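Local coordinates for protein starch synthase I (Hordeum vulgare, PDB 4HLN) that belongs to the starch synthases of plants, glycosyltransferases whose two Rossmann-like domains face each other across a cleft in the GT-B fold, at residues Ser293-Val298 with Thr354-Val359; Ser263-Val268 with Trp624-Gln629; Trp401-Asp406 with Met535-Val540. All coordinates share one frame; numbering follows the deposited sequence.

Contact 1 of 3, residues Ser293-Val298 with Thr354-Val359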
ATOM      1  N   SER A 293       4.799  -2.753  25.072  1.00 48.52           N
ATOM      2  CA  SER A 293       4.885  -2.706  23.624  1.00 46.53           C
ATOM      3  C   SER A 293       3.565  -3.084  22.983  1.00 44.28           C
ATOM      4  O   SER A 293       2.787  -3.858  23.535  1.00 53.13           O
ATOM      5  CB  SER A 293       5.986  -3.620  23.116  1.00 51.48           C
ATOM      6  OG  SER A 293       7.247  -3.094  23.482  1.00 67.23           O
ATOM      7  N   ARG A 294       3.324  -2.512  21.814  1.00 37.25           N
ATOM      8  CA  ARG A 294       2.125  -2.789  21.051  1.00 35.35           C
ATOM      9  C   ARG A 294       2.550  -3.217  19.656  1.00 38.14           C
ATOM     10  O   ARG A 294       3.736  -3.174  19.319  1.00 42.44           O
ATOM     11  CB  ARG A 294       1.245  -1.542  20.988  1.00 39.20           C
ATOM     12  CG  ARG A 294       0.811  -1.002  22.354  1.00 38.91           C
ATOM     13  CD  ARG A 294      -0.120  -1.987  23.034  1.00 38.50           C
ATOM     14  NE  ARG A 294      -0.759  -1.415  24.204  1.00 48.37           N
ATOM     15  CZ  ARG A 294      -0.336  -1.590  25.452  1.00 47.90           C
ATOM     16  NH1 ARG A 294       0.742  -2.325  25.706  1.00 35.90           N
ATOM     17  NH2 ARG A 294      -0.997  -1.022  26.446  1.00 51.16           N
ATOM     18  N   SER A 295       1.590  -3.631  18.840  1.00 38.05           N
ATOM     19  CA  SER A 295       1.893  -3.986  17.453  1.00 36.15           C
ATOM     20  C   SER A 295       0.803  -3.592  16.469  1.00 39.65           C
ATOM     21  O   SER A 295      -0.389  -3.605  16.782  1.00 45.39           O
ATOM     22  CB  SER A 295       2.193  -5.477  17.320  1.00 40.44           C
ATOM     23  OG  SER A 295       1.081  -6.245  17.730  1.00 52.24           O
ATOM     24  N   THR A 296       1.237  -3.248  15.264  1.00 35.53           N
ATOM     25  CA  THR A 296       0.335  -2.880  14.194  1.00 36.66           C
ATOM     26  C   THR A 296       0.552  -3.793  13.007  1.00 40.70           C
ATOM     27  O   THR A 296       1.659  -3.921  12.489  1.00 45.54           O
ATOM     28  CB  THR A 296       0.572  -1.436  13.752  1.00 50.59           C
ATOM     29  OG1 THR A 296       0.373  -0.569  14.874  1.00 52.17           O
ATOM     30  CG2 THR A 296      -0.378  -1.046  12.583  1.00 28.24           C
ATOM     31  N   LEU A 297      -0.516  -4.433  12.577  1.00 38.21           N
ATOM     32  CA  LEU A 297      -0.437  -5.280  11.416  1.00 37.25           C
ATOM     33  C   LEU A 297      -0.739  -4.433  10.181  1.00 38.70           C
ATOM     34  O   LEU A 297      -1.764  -3.751  10.125  1.00 40.83           O
ATOM     35  CB  LEU A 297      -1.412  -6.451  11.558  1.00 34.71           C
ATOM     36  CG  LEU A 297      -1.580  -7.307  10.306  1.00 40.41           C
ATOM     37  CD1 LEU A 297      -0.253  -7.977   9.915  1.00 30.46           C
ATOM     38  CD2 LEU A 297      -2.684  -8.325  10.549  1.00 40.61           C
ATOM     39  N   VAL A 298       0.181  -4.451   9.218  1.00 35.11           N
ATOM     40  CA  VAL A 298      -0.023  -3.803   7.927  1.00 31.95           C
ATOM     41  C   VAL A 298      -0.264  -4.857   6.857  1.00 41.65           C
ATOM     42  O   VAL A 298       0.568  -5.748   6.638  1.00 44.89           O
ATOM     43  CB  VAL A 298       1.190  -2.978   7.471  1.00 30.68           C
ATOM     44  CG1 VAL A 298       0.895  -2.387   6.100  1.00 22.53           C
ATOM     45  CG2 VAL A 298       1.537  -1.890   8.479  1.00 22.15           C
ATOM     46  N   THR A 354      -4.336 -11.174  17.104  1.00 43.01           N
ATOM     47  CA  THR A 354      -3.525 -10.724  18.247  1.00 42.06           C
ATOM     48  C   THR A 354      -2.921  -9.315  18.156  1.00 41.71           C
ATOM     49  O   THR A 354      -2.431  -8.787  19.145  1.00 46.84           O
ATOM     50  CB  THR A 354      -2.349 -11.681  18.495  1.00 44.41           C
ATOM     51  OG1 THR A 354      -1.573 -11.809  17.288  1.00 45.26           O
ATOM     52  CG2 THR A 354      -2.859 -13.038  18.924  1.00 37.10           C
ATOM     53  N   ALA A 355      -2.923  -8.717  16.977  1.00 48.08           N
ATOM     54  CA  ALA A 355      -2.319  -7.399  16.818  1.00 43.16           C
ATOM     55  C   ALA A 355      -3.139  -6.401  17.593  1.00 42.27           C
ATOM     56  O   ALA A 355      -4.265  -6.688  17.970  1.00 48.54           O
ATOM     57  CB  ALA A 355      -2.274  -7.004  15.354  1.00 28.18           C
ATOM     58  N   ASP A 356      -2.591  -5.215  17.812  1.00 41.94           N
ATOM     59  CA  ASP A 356      -3.319  -4.204  18.568  1.00 44.81           C
ATOM     60  C   ASP A 356      -4.122  -3.277  17.665  1.00 48.80           C
ATOM     61  O   ASP A 356      -5.301  -3.042  17.910  1.00 52.73           O
ATOM     62  CB  ASP A 356      -2.368  -3.454  19.497  1.00 39.71           C
ATOM     63  CG  ASP A 356      -1.717  -4.385  20.512  1.00 52.03           C
ATOM     64  OD1 ASP A 356      -2.449  -5.210  21.108  1.00 52.89           O
ATOM     65  OD2 ASP A 356      -0.480  -4.327  20.686  1.00 52.28           O
ATOM     66  N   ARG A 357      -3.481  -2.775  16.616  1.00 44.42           N
ATOM     67  CA  ARG A 357      -4.173  -2.046  15.565  1.00 47.55           C
ATOM     68  C   ARG A 357      -3.945  -2.759  14.230  1.00 46.28           C
ATOM     69  O   ARG A 357      -3.018  -3.549  14.103  1.00 47.72           O
ATOM     70  CB  ARG A 357      -3.653  -0.607  15.463  1.00 45.41           C
ATOM     71  CG  ARG A 357      -3.710   0.222  16.734  1.00 36.53           C
ATOM     72  CD  ARG A 357      -5.107   0.552  17.155  1.00 49.82           C
ATOM     73  NE  ARG A 357      -5.878   1.202  16.104  1.00 56.65           N
ATOM     74  CZ  ARG A 357      -7.032   1.830  16.319  1.00 54.92           C
ATOM     75  NH1 ARG A 357      -7.523   1.904  17.560  1.00 45.47           N
ATOM     76  NH2 ARG A 357      -7.685   2.390  15.298  1.00 43.59           N
ATOM     77  N   ILE A 358      -4.780  -2.469  13.234  1.00 38.60           N
ATOM     78  CA  ILE A 358      -4.630  -3.062  11.911  1.00 35.14           C
ATOM     79  C   ILE A 358      -4.803  -2.041  10.805  1.00 44.50           C
ATOM     80  O   ILE A 358      -5.835  -1.374  10.716  1.00 54.22           O
ATOM     81  CB  ILE A 358      -5.663  -4.169  11.666  1.00 36.45           C
ATOM     82  CG1 ILE A 358      -5.501  -5.275  12.704  1.00 32.85           C
ATOM     83  CG2 ILE A 358      -5.538  -4.715  10.223  1.00 29.81           C
ATOM     84  CD1 ILE A 358      -6.527  -6.323  12.641  1.00 27.88           C
ATOM     85  N   VAL A 359      -3.791  -1.930   9.958  1.00 36.30           N
ATOM     86  CA  VAL A 359      -3.855  -1.073   8.786  1.00 34.62           C
ATOM     87  C   VAL A 359      -3.944  -1.957   7.549  1.00 39.03           C
ATOM     88  O   VAL A 359      -3.065  -2.775   7.285  1.00 48.50           O
ATOM     89  CB  VAL A 359      -2.611  -0.176   8.694  1.00 37.92           C
ATOM     90  CG1 VAL A 359      -2.618   0.612   7.399  1.00 36.98           C
ATOM     91  CG2 VAL A 359      -2.543   0.756   9.903  1.00 32.79           C
TER
HETATM   92  O   HOH W   1       0.724  -6.375  20.293  1.00 43.08           O
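Asp356 reaches Ser295 because its chi1 of -61° sets CG beside its own backbone N and opposite its carbonyl carbon, turning the carboxylate back along strand 294-298. Ser295 N then donates to OD2 of Asp356 at 2.9 Å, meeting it on its anti side and 25° out of the carboxylate plane. The return bond runs from Asp356 N to Ser295 O, also 2.9 Å, so the two residues hold each other at the point where the strands come together. Ser295 O takes a second bond, from Arg357 N at 3.2 Å, and this donor lies in the carbonyl plane. Arg294 bends at chi2 so that CD passes OD2 of Asp356 at 3.3 Å, yet its guanidinium goes on to the C-terminal segment: NE bonds to Ala625 O and NH2 to Asp628 O. OD1 of the same aspartate receives the N-H of Tyr631.

Farther along, the parallel pairing becomes regular. Leu297 N donates to Arg357 O at 3.1 Å, and Val359 N gives its hydrogen to Leu297 O at 2.7 Å. On one face of the sheet, Thr296 CG2 meets Val359 CG2 at 3.9 Å; on the other, Leu297 CB lies against Ala355 CB, also at 3.9 Å. All the touching residues are buried. Strands joined this way, the second entered directly after helix 347-354, are typical of the parallel core of the sheet in a Rossmann-like domain, here the N-terminal half of a GT-B enzyme.

Contact 2 of 3, residues Ser263-Val268 with Trp624-Gln629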
ATOM      1  N   SER A 263       9.410  -0.755  25.077  1.00 46.77           N
ATOM      2  CA  SER A 263       8.268   0.129  24.855  1.00 56.14           C
ATOM      3  C   SER A 263       8.160   0.443  23.380  1.00 56.64           C
ATOM      4  O   SER A 263       8.073   1.605  22.965  1.00 65.80           O
ATOM      5  CB  SER A 263       8.407   1.414  25.658  1.00 61.04           C
ATOM      6  OG  SER A 263       8.401   1.132  27.044  1.00 76.69           O
ATOM      7  N   CYS A 264       8.174  -0.612  22.584  1.00 43.94           N
ATOM      8  CA  CYS A 264       8.231  -0.445  21.145  1.00 48.04           C
ATOM      9  C   CYS A 264       6.893  -0.574  20.459  1.00 44.15           C
ATOM     10  O   CYS A 264       5.987  -1.269  20.929  1.00 43.49           O
ATOM     11  CB  CYS A 264       9.212  -1.441  20.556  1.00 45.57           C
ATOM     12  SG  CYS A 264      10.864  -1.069  21.126  1.00 58.73           S
ATOM     13  N   MET A 265       6.766   0.130  19.349  1.00 41.00           N
ATOM     14  CA  MET A 265       5.692  -0.166  18.432  1.00 44.53           C
ATOM     15  C   MET A 265       6.280  -1.065  17.345  1.00 44.37           C
ATOM     16  O   MET A 265       7.173  -0.654  16.595  1.00 41.36           O
ATOM     17  CB  MET A 265       5.063   1.110  17.853  1.00 30.61           C
ATOM     18  CG  MET A 265       3.947   0.822  16.807  1.00 65.73           C
ATOM     19  SD  MET A 265       2.546  -0.221  17.344  1.00 55.78           S
ATOM     20  CE  MET A 265       1.743   0.890  18.497  1.00 55.69           C
ATOM     21  N   PHE A 266       5.822  -2.316  17.313  1.00 33.23           N
ATOM     22  CA  PHE A 266       6.181  -3.213  16.227  1.00 37.06           C
ATOM     23  C   PHE A 266       5.195  -3.025  15.094  1.00 33.31           C
ATOM     24  O   PHE A 266       3.998  -3.176  15.291  1.00 35.99           O
ATOM     25  CB  PHE A 266       6.125  -4.657  16.676  1.00 34.53           C
ATOM     26  CG  PHE A 266       7.185  -5.026  17.649  1.00 40.80           C
ATOM     27  CD1 PHE A 266       8.329  -5.671  17.226  1.00 36.04           C
ATOM     28  CD2 PHE A 266       7.036  -4.742  18.995  1.00 39.78           C
ATOM     29  CE1 PHE A 266       9.318  -6.025  18.134  1.00 33.39           C
ATOM     30  CE2 PHE A 266       8.009  -5.095  19.902  1.00 33.64           C
ATOM     31  CZ  PHE A 266       9.155  -5.738  19.473  1.00 33.86           C
ATOM     32  N   VAL A 267       5.704  -2.674  13.919  1.00 30.53           N
ATOM     33  CA  VAL A 267       4.893  -2.615  12.708  1.00 34.25           C
ATOM     34  C   VAL A 267       5.217  -3.824  11.839  1.00 42.01           C
ATOM     35  O   VAL A 267       6.245  -3.864  11.161  1.00 40.70           O
ATOM     36  CB  VAL A 267       5.177  -1.357  11.900  1.00 36.76           C
ATOM     37  CG1 VAL A 267       4.320  -1.339  10.661  1.00 39.09           C
ATOM     38  CG2 VAL A 267       4.902  -0.151  12.733  1.00 37.26           C
ATOM     39  N   VAL A 268       4.346  -4.820  11.873  1.00 38.62           N
ATOM     40  CA  VAL A 268       4.605  -6.044  11.136  1.00 45.21           C
ATOM     41  C   VAL A 268       3.872  -6.120   9.787  1.00 40.87           C
ATOM     42  O   VAL A 268       2.672  -5.914   9.691  1.00 36.40           O
ATOM     43  CB  VAL A 268       4.345  -7.241  12.024  1.00 44.67           C
ATOM     44  CG1 VAL A 268       4.977  -6.955  13.381  1.00 38.37           C
ATOM     45  CG2 VAL A 268       2.865  -7.468  12.180  1.00 37.42           C
ATOM     46  N   TRP A 624      -3.298   5.622  19.893  1.00 41.98           N
ATOM     47  CA  TRP A 624      -4.416   4.766  20.249  1.00 41.95           C
ATOM     48  C   TRP A 624      -3.956   3.394  20.749  1.00 51.91           C
ATOM     49  O   TRP A 624      -4.496   2.883  21.725  1.00 54.30           O
ATOM     50  CB  TRP A 624      -5.319   4.577  19.062  1.00 47.89           C
ATOM     51  CG  TRP A 624      -6.005   5.800  18.675  1.00 56.59           C
ATOM     52  CD1 TRP A 624      -6.341   6.845  19.484  1.00 57.20           C
ATOM     53  CD2 TRP A 624      -6.456   6.138  17.367  1.00 56.70           C
ATOM     54  NE1 TRP A 624      -6.983   7.818  18.756  1.00 61.05           N
ATOM     55  CE2 TRP A 624      -7.066   7.406  17.451  1.00 64.13           C
ATOM     56  CE3 TRP A 624      -6.405   5.493  16.132  1.00 58.80           C
ATOM     57  CZ2 TRP A 624      -7.628   8.037  16.343  1.00 58.38           C
ATOM     58  CZ3 TRP A 624      -6.960   6.124  15.030  1.00 64.31           C
ATOM     59  CH2 TRP A 624      -7.560   7.383  15.144  1.00 59.50           C
ATOM     60  N   ALA A 625      -2.962   2.800  20.094  1.00 37.16           N
ATOM     61  CA  ALA A 625      -2.533   1.466  20.486  1.00 37.29           C
ATOM     62  C   ALA A 625      -1.945   1.472  21.876  1.00 43.63           C
ATOM     63  O   ALA A 625      -2.220   0.574  22.680  1.00 45.99           O
ATOM     64  CB  ALA A 625      -1.535   0.893  19.501  1.00 38.06           C
ATOM     65  N   PHE A 626      -1.132   2.490  22.157  1.00 49.54           N
ATOM     66  CA  PHE A 626      -0.433   2.563  23.434  1.00 54.99           C
ATOM     67  C   PHE A 626      -1.385   2.884  24.562  1.00 59.94           C
ATOM     68  O   PHE A 626      -1.282   2.325  25.646  1.00 55.10           O
ATOM     69  CB  PHE A 626       0.684   3.593  23.392  1.00 44.77           C
ATOM     70  CG  PHE A 626       1.932   3.094  22.745  1.00 41.13           C
ATOM     71  CD1 PHE A 626       2.657   2.068  23.319  1.00 40.77           C
ATOM     72  CD2 PHE A 626       2.382   3.648  21.560  1.00 46.17           C
ATOM     73  CE1 PHE A 626       3.815   1.600  22.732  1.00 39.26           C
ATOM     74  CE2 PHE A 626       3.535   3.187  20.963  1.00 49.43           C
ATOM     75  CZ  PHE A 626       4.258   2.164  21.556  1.00 50.92           C
ATOM     76  N   VAL A 627      -2.322   3.780  24.294  1.00 69.41           N
ATOM     77  CA  VAL A 627      -3.316   4.150  25.288  1.00 69.38           C
ATOM     78  C   VAL A 627      -4.178   2.954  25.725  1.00 65.74           C
ATOM     79  O   VAL A 627      -4.509   2.827  26.902  1.00 61.33           O
ATOM     80  CB  VAL A 627      -4.208   5.285  24.775  1.00 68.67           C
ATOM     81  CG1 VAL A 627      -5.462   5.373  25.615  1.00 68.37           C
ATOM     82  CG2 VAL A 627      -3.433   6.609  24.772  1.00 60.02           C
ATOM     83  N   ASP A 628      -4.515   2.073  24.784  1.00 53.13           N
ATOM     84  CA  ASP A 628      -5.324   0.894  25.091  1.00 54.94           C
ATOM     85  C   ASP A 628      -4.518  -0.309  25.606  1.00 57.41           C
ATOM     86  O   ASP A 628      -3.292  -0.369  25.479  1.00 54.12           O
ATOM     87  CB  ASP A 628      -6.169   0.494  23.881  1.00 66.68           C
ATOM     88  CG  ASP A 628      -7.082   1.622  23.404  1.00 94.90           C
ATOM     89  OD1 ASP A 628      -7.495   2.438  24.260  1.00 97.17           O
ATOM     90  OD2 ASP A 628      -7.377   1.700  22.181  1.00104.40           O
ATOM     91  N   GLN A 629      -5.226  -1.260  26.203  1.00 60.07           N
ATOM     92  CA  GLN A 629      -4.613  -2.480  26.708  1.00 59.82           C
ATOM     93  C   GLN A 629      -4.133  -3.311  25.545  1.00 57.09           C
ATOM     94  O   GLN A 629      -4.770  -3.324  24.497  1.00 56.45           O
ATOM     95  CB  GLN A 629      -5.652  -3.300  27.471  1.00 65.31           C
ATOM     96  CG  GLN A 629      -6.063  -2.719  28.805  1.00 83.73           C
ATOM     97  CD  GLN A 629      -5.084  -3.070  29.914  1.00100.01           C
ATOM     98  OE1 GLN A 629      -3.862  -3.060  29.715  1.00 94.21           O
ATOM     99  NE2 GLN A 629      -5.619  -3.402  31.088  1.00106.43           N
TER
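Met265 sends its side chain from strand 264-268 to the last turn of a helix, where it meets Ala625 and Phe626. Its CB starts the contact beyond the rim of the phenylalanine ring, 3.9 Å from Phe626 CZ. CG stands anti to the backbone N (chi1 177°), which takes the chain off the strand, and SD comes to lie beside the side chain of Thr296 on the adjacent strand. Bends at chi2 and chi3 then fold the thioether back, so that the terminal methyl serves two neighbours at once. CE touches Ala625 CB at 3.4 Å, and it also sits over one face of Phe626, 4.3 Å from the ring centroid and 28° off the normal, a CH-pi contact.

The strand backbone completes the seat of the ring: Cys264 O lies 3.9 Å from Phe626 CZ, approaching obliquely. No hydrogen bond joins the two segments; the methionine methyl, the alanine CB and the ring carry the contact. Arg125 adds a cation-pi interaction with Phe626.

The helix concerned, 611-627, ends over the sheet here, with Phe626 reaching Arg294 on strand 294-299 as well as Met265. Strand 264-269 itself runs between strands 126-130 and 294-299. Phe266 and Val268 pack on helix 276-284, so the strand has helices on both sides, as in an alpha/beta/alpha sandwich.

Contact 3 of 3, residues Trp401-Asp406 with Met535-Val540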
ATOM      1  N   TRP A 401       6.641  16.059  -7.954  1.00 62.52           N
ATOM      2  CA  TRP A 401       5.245  16.304  -8.315  1.00 51.33           C
ATOM      3  C   TRP A 401       4.677  17.600  -7.768  1.00 52.64           C
ATOM      4  O   TRP A 401       4.011  17.623  -6.740  1.00 61.14           O
ATOM      5  CB  TRP A 401       4.356  15.123  -7.914  1.00 40.48           C
ATOM      6  CG  TRP A 401       4.840  13.823  -8.486  1.00 43.78           C
ATOM      7  CD1 TRP A 401       5.769  12.988  -7.944  1.00 50.45           C
ATOM      8  CD2 TRP A 401       4.442  13.228  -9.728  1.00 55.37           C
ATOM      9  NE1 TRP A 401       5.965  11.899  -8.760  1.00 54.47           N
ATOM     10  CE2 TRP A 401       5.160  12.021  -9.861  1.00 57.10           C
ATOM     11  CE3 TRP A 401       3.540  13.594 -10.735  1.00 54.50           C
ATOM     12  CZ2 TRP A 401       5.003  11.178 -10.960  1.00 52.66           C
ATOM     13  CZ3 TRP A 401       3.389  12.760 -11.826  1.00 53.94           C
ATOM     14  CH2 TRP A 401       4.120  11.566 -11.933  1.00 53.60           C
ATOM     15  N   ASN A 402       4.921  18.678  -8.488  1.00 56.43           N
ATOM     16  CA  ASN A 402       4.378  19.958  -8.113  1.00 60.28           C
ATOM     17  C   ASN A 402       4.112  20.754  -9.383  1.00 59.96           C
ATOM     18  O   ASN A 402       5.029  21.017 -10.153  1.00 59.69           O
ATOM     19  CB  ASN A 402       5.359  20.678  -7.194  1.00 61.71           C
ATOM     20  CG  ASN A 402       4.826  21.993  -6.701  1.00 74.30           C
ATOM     21  OD1 ASN A 402       3.617  22.198  -6.624  1.00 75.34           O
ATOM     22  ND2 ASN A 402       5.728  22.904  -6.369  1.00 86.11           N
ATOM     23  N   PRO A 403       2.843  21.116  -9.624  1.00 59.10           N
ATOM     24  CA  PRO A 403       2.483  21.841 -10.850  1.00 54.25           C
ATOM     25  C   PRO A 403       3.162  23.198 -10.927  1.00 59.37           C
ATOM     26  O   PRO A 403       3.166  23.821 -11.989  1.00 65.66           O
ATOM     27  CB  PRO A 403       0.968  22.031 -10.724  1.00 44.78           C
ATOM     28  CG  PRO A 403       0.525  21.026  -9.715  1.00 49.19           C
ATOM     29  CD  PRO A 403       1.673  20.814  -8.786  1.00 49.35           C
ATOM     30  N   THR A 404       3.738  23.656  -9.822  1.00 58.79           N
ATOM     31  CA  THR A 404       4.320  24.985  -9.822  1.00 65.88           C
ATOM     32  C   THR A 404       5.787  24.975 -10.253  1.00 65.15           C
ATOM     33  O   THR A 404       6.321  25.995 -10.690  1.00 60.02           O
ATOM     34  CB  THR A 404       4.139  25.707  -8.469  1.00 63.54           C
ATOM     35  OG1 THR A 404       2.799  25.513  -7.998  1.00 57.16           O
ATOM     36  CG2 THR A 404       4.371  27.203  -8.652  1.00 65.12           C
ATOM     37  N   THR A 405       6.433  23.823 -10.164  1.00 56.60           N
ATOM     38  CA  THR A 405       7.849  23.765 -10.512  1.00 66.26           C
ATOM     39  C   THR A 405       8.210  22.659 -11.490  1.00 66.36           C
ATOM     40  O   THR A 405       9.344  22.583 -11.955  1.00 70.03           O
ATOM     41  CB  THR A 405       8.692  23.561  -9.271  1.00 63.57           C
ATOM     42  OG1 THR A 405       8.378  22.280  -8.700  1.00 65.88           O
ATOM     43  CG2 THR A 405       8.390  24.657  -8.278  1.00 56.78           C
ATOM     44  N   ASP A 406       7.245  21.807 -11.802  1.00 61.77           N
ATOM     45  CA  ASP A 406       7.516  20.621 -12.594  1.00 61.43           C
ATOM     46  C   ASP A 406       8.267  20.937 -13.886  1.00 67.68           C
ATOM     47  O   ASP A 406       7.728  21.572 -14.794  1.00 66.52           O
ATOM     48  CB  ASP A 406       6.219  19.887 -12.903  1.00 61.36           C
ATOM     49  CG  ASP A 406       6.459  18.487 -13.408  1.00 67.95           C
ATOM     50  OD1 ASP A 406       7.545  18.239 -13.977  1.00 71.86           O
ATOM     51  OD2 ASP A 406       5.562  17.636 -13.230  1.00 63.47           O
ATOM     52  N   MET A 535      -4.728  14.586  -7.730  1.00 52.89           N
ATOM     53  CA  MET A 535      -5.170  15.610  -6.796  1.00 50.19           C
ATOM     54  C   MET A 535      -4.133  16.720  -6.671  1.00 52.13           C
ATOM     55  O   MET A 535      -4.462  17.901  -6.710  1.00 56.71           O
ATOM     56  CB  MET A 535      -5.476  14.981  -5.438  1.00 42.02           C
ATOM     57  CG  MET A 535      -6.885  14.354  -5.346  1.00 38.19           C
ATOM     58  SD  MET A 535      -7.160  13.319  -3.889  1.00 66.14           S
ATOM     59  CE  MET A 535      -7.309  14.540  -2.591  1.00169.36           C
ATOM     60  N   GLN A 536      -2.874  16.328  -6.544  1.00 47.29           N
ATOM     61  CA  GLN A 536      -1.780  17.280  -6.438  1.00 46.03           C
ATOM     62  C   GLN A 536      -1.759  18.213  -7.640  1.00 54.69           C
ATOM     63  O   GLN A 536      -1.258  19.334  -7.558  1.00 60.35           O
ATOM     64  CB  GLN A 536      -0.448  16.523  -6.331  1.00 48.72           C
ATOM     65  CG  GLN A 536       0.799  17.390  -6.320  1.00 46.35           C
ATOM     66  CD  GLN A 536       0.956  18.199  -5.029  1.00 57.77           C
ATOM     67  OE1 GLN A 536       0.070  18.208  -4.153  1.00 50.62           O
ATOM     68  NE2 GLN A 536       2.092  18.880  -4.909  1.00 53.00           N
ATOM     69  N   TYR A 537      -2.316  17.746  -8.753  1.00 53.32           N
ATOM     70  CA  TYR A 537      -2.242  18.477 -10.012  1.00 49.52           C
ATOM     71  C   TYR A 537      -3.569  19.073 -10.471  1.00 56.31           C
ATOM     72  O   TYR A 537      -3.671  19.561 -11.599  1.00 54.03           O
ATOM     73  CB  TYR A 537      -1.704  17.557 -11.105  1.00 49.89           C
ATOM     74  CG  TYR A 537      -0.213  17.520 -11.140  1.00 54.35           C
ATOM     75  CD1 TYR A 537       0.498  17.039 -10.063  1.00 62.27           C
ATOM     76  CD2 TYR A 537       0.493  17.976 -12.246  1.00 53.00           C
ATOM     77  CE1 TYR A 537       1.871  17.008 -10.075  1.00 64.72           C
ATOM     78  CE2 TYR A 537       1.875  17.949 -12.268  1.00 46.15           C
ATOM     79  CZ  TYR A 537       2.554  17.466 -11.168  1.00 53.11           C
ATOM     80  OH  TYR A 537       3.926  17.419 -11.142  1.00 56.97           O
ATOM     81  N   GLY A 538      -4.587  19.022  -9.619  1.00 53.99           N
ATOM     82  CA  GLY A 538      -5.896  19.528  -9.997  1.00 59.07           C
ATOM     83  C   GLY A 538      -6.557  18.679 -11.066  1.00 60.00           C
ATOM     84  O   GLY A 538      -7.433  19.133 -11.802  1.00 55.11           O
ATOM     85  N   THR A 539      -6.122  17.431 -11.164  1.00 53.16           N
ATOM     86  CA  THR A 539      -6.768  16.493 -12.055  1.00 52.32           C
ATOM     87  C   THR A 539      -7.674  15.619 -11.216  1.00 57.07           C
ATOM     88  O   THR A 539      -7.225  14.960 -10.280  1.00 69.89           O
ATOM     89  CB  THR A 539      -5.744  15.654 -12.810  1.00 50.43           C
ATOM     90  OG1 THR A 539      -4.863  16.533 -13.518  1.00 41.82           O
ATOM     91  CG2 THR A 539      -6.434  14.702 -13.796  1.00 37.16           C
ATOM     92  N   VAL A 540      -8.959  15.643 -11.538  1.00 51.11           N
ATOM     93  CA  VAL A 540      -9.952  14.978 -10.717  1.00 49.25           C
ATOM     94  C   VAL A 540      -9.926  13.483 -10.960  1.00 49.88           C
ATOM     95  O   VAL A 540     -10.066  13.018 -12.087  1.00 55.09           O
ATOM     96  CB  VAL A 540     -11.361  15.536 -10.950  1.00 51.13           C
ATOM     97  CG1 VAL A 540     -12.373  14.711 -10.194  1.00 62.60           C
ATOM     98  CG2 VAL A 540     -11.434  16.972 -10.492  1.00 45.69           C
TER
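Tyr537 follows a helix ended by a Schellman motif, with Gly538 as its C-prime residue, and fits its ring into the loop 401-406. The helix, 529-536, belongs to the C-terminal Rossmann-like domain, where strand 540-544 of the parallel sheet comes next. The loop folds into a tight turn, in which Asn402 O accepts the N-H groups of both Thr405 and Asp406, and this places Pro403 and Asp406 round the tyrosine.

Pro403 lies over one face of the ring, with CG almost straight above the centre, 3.9 Å from the centroid, in a CH-pi contact. The same CG is 3.3 Å from Gln536 O. Trp401 makes an offset edge-to-face pair with Tyr537, its edge turned to the tyrosine face, the planes of the Trp401 six-membered ring and the Tyr537 ring at 74° and their centroids 6.0 Å apart; Trp401 CB touches Tyr537 CE1 at 3.8 Å. The indole is itself stacked with Tyr533 and His509.

Gln536 supplies a polar link from the last helical turn. With chi1 at 176° the side chain extends away from its own N, and a bend at chi2 turns the amide to the loop, where NE2 donates a hydrogen bond to Trp401 O at 2.9 Å, in the plane of that carbonyl. Asp406 OD2 also takes a hydrogen bond from His509 ND1, which ties the loop to helix 505-514. At the end of the tyrosine, OH donates to this OD2 at 2.7 Å, meeting the oxygen on its anti side, 27° out of the carboxylate plane.

Contacts 1 and 2 lie together in the N-terminal domain, their centres about 7 Å apart, and share the mixed sheet through the neighbouring strands 264-269 and 294-299. Contact 3 is in the other half of the molecule, its centre about 34 Å from that of contact 1 and about 36 Å from that of contact 2; the nearest atoms are about 18 and 19 Å away. Along the chain, contact 2 encloses both others: contact 1 closes before contact 3 opens, and residues 624-629 come last. After passing through the C-terminal domain, the chain thus returns to the first sheet, a crossing characteristic of GT-B proteins that joins their two domains.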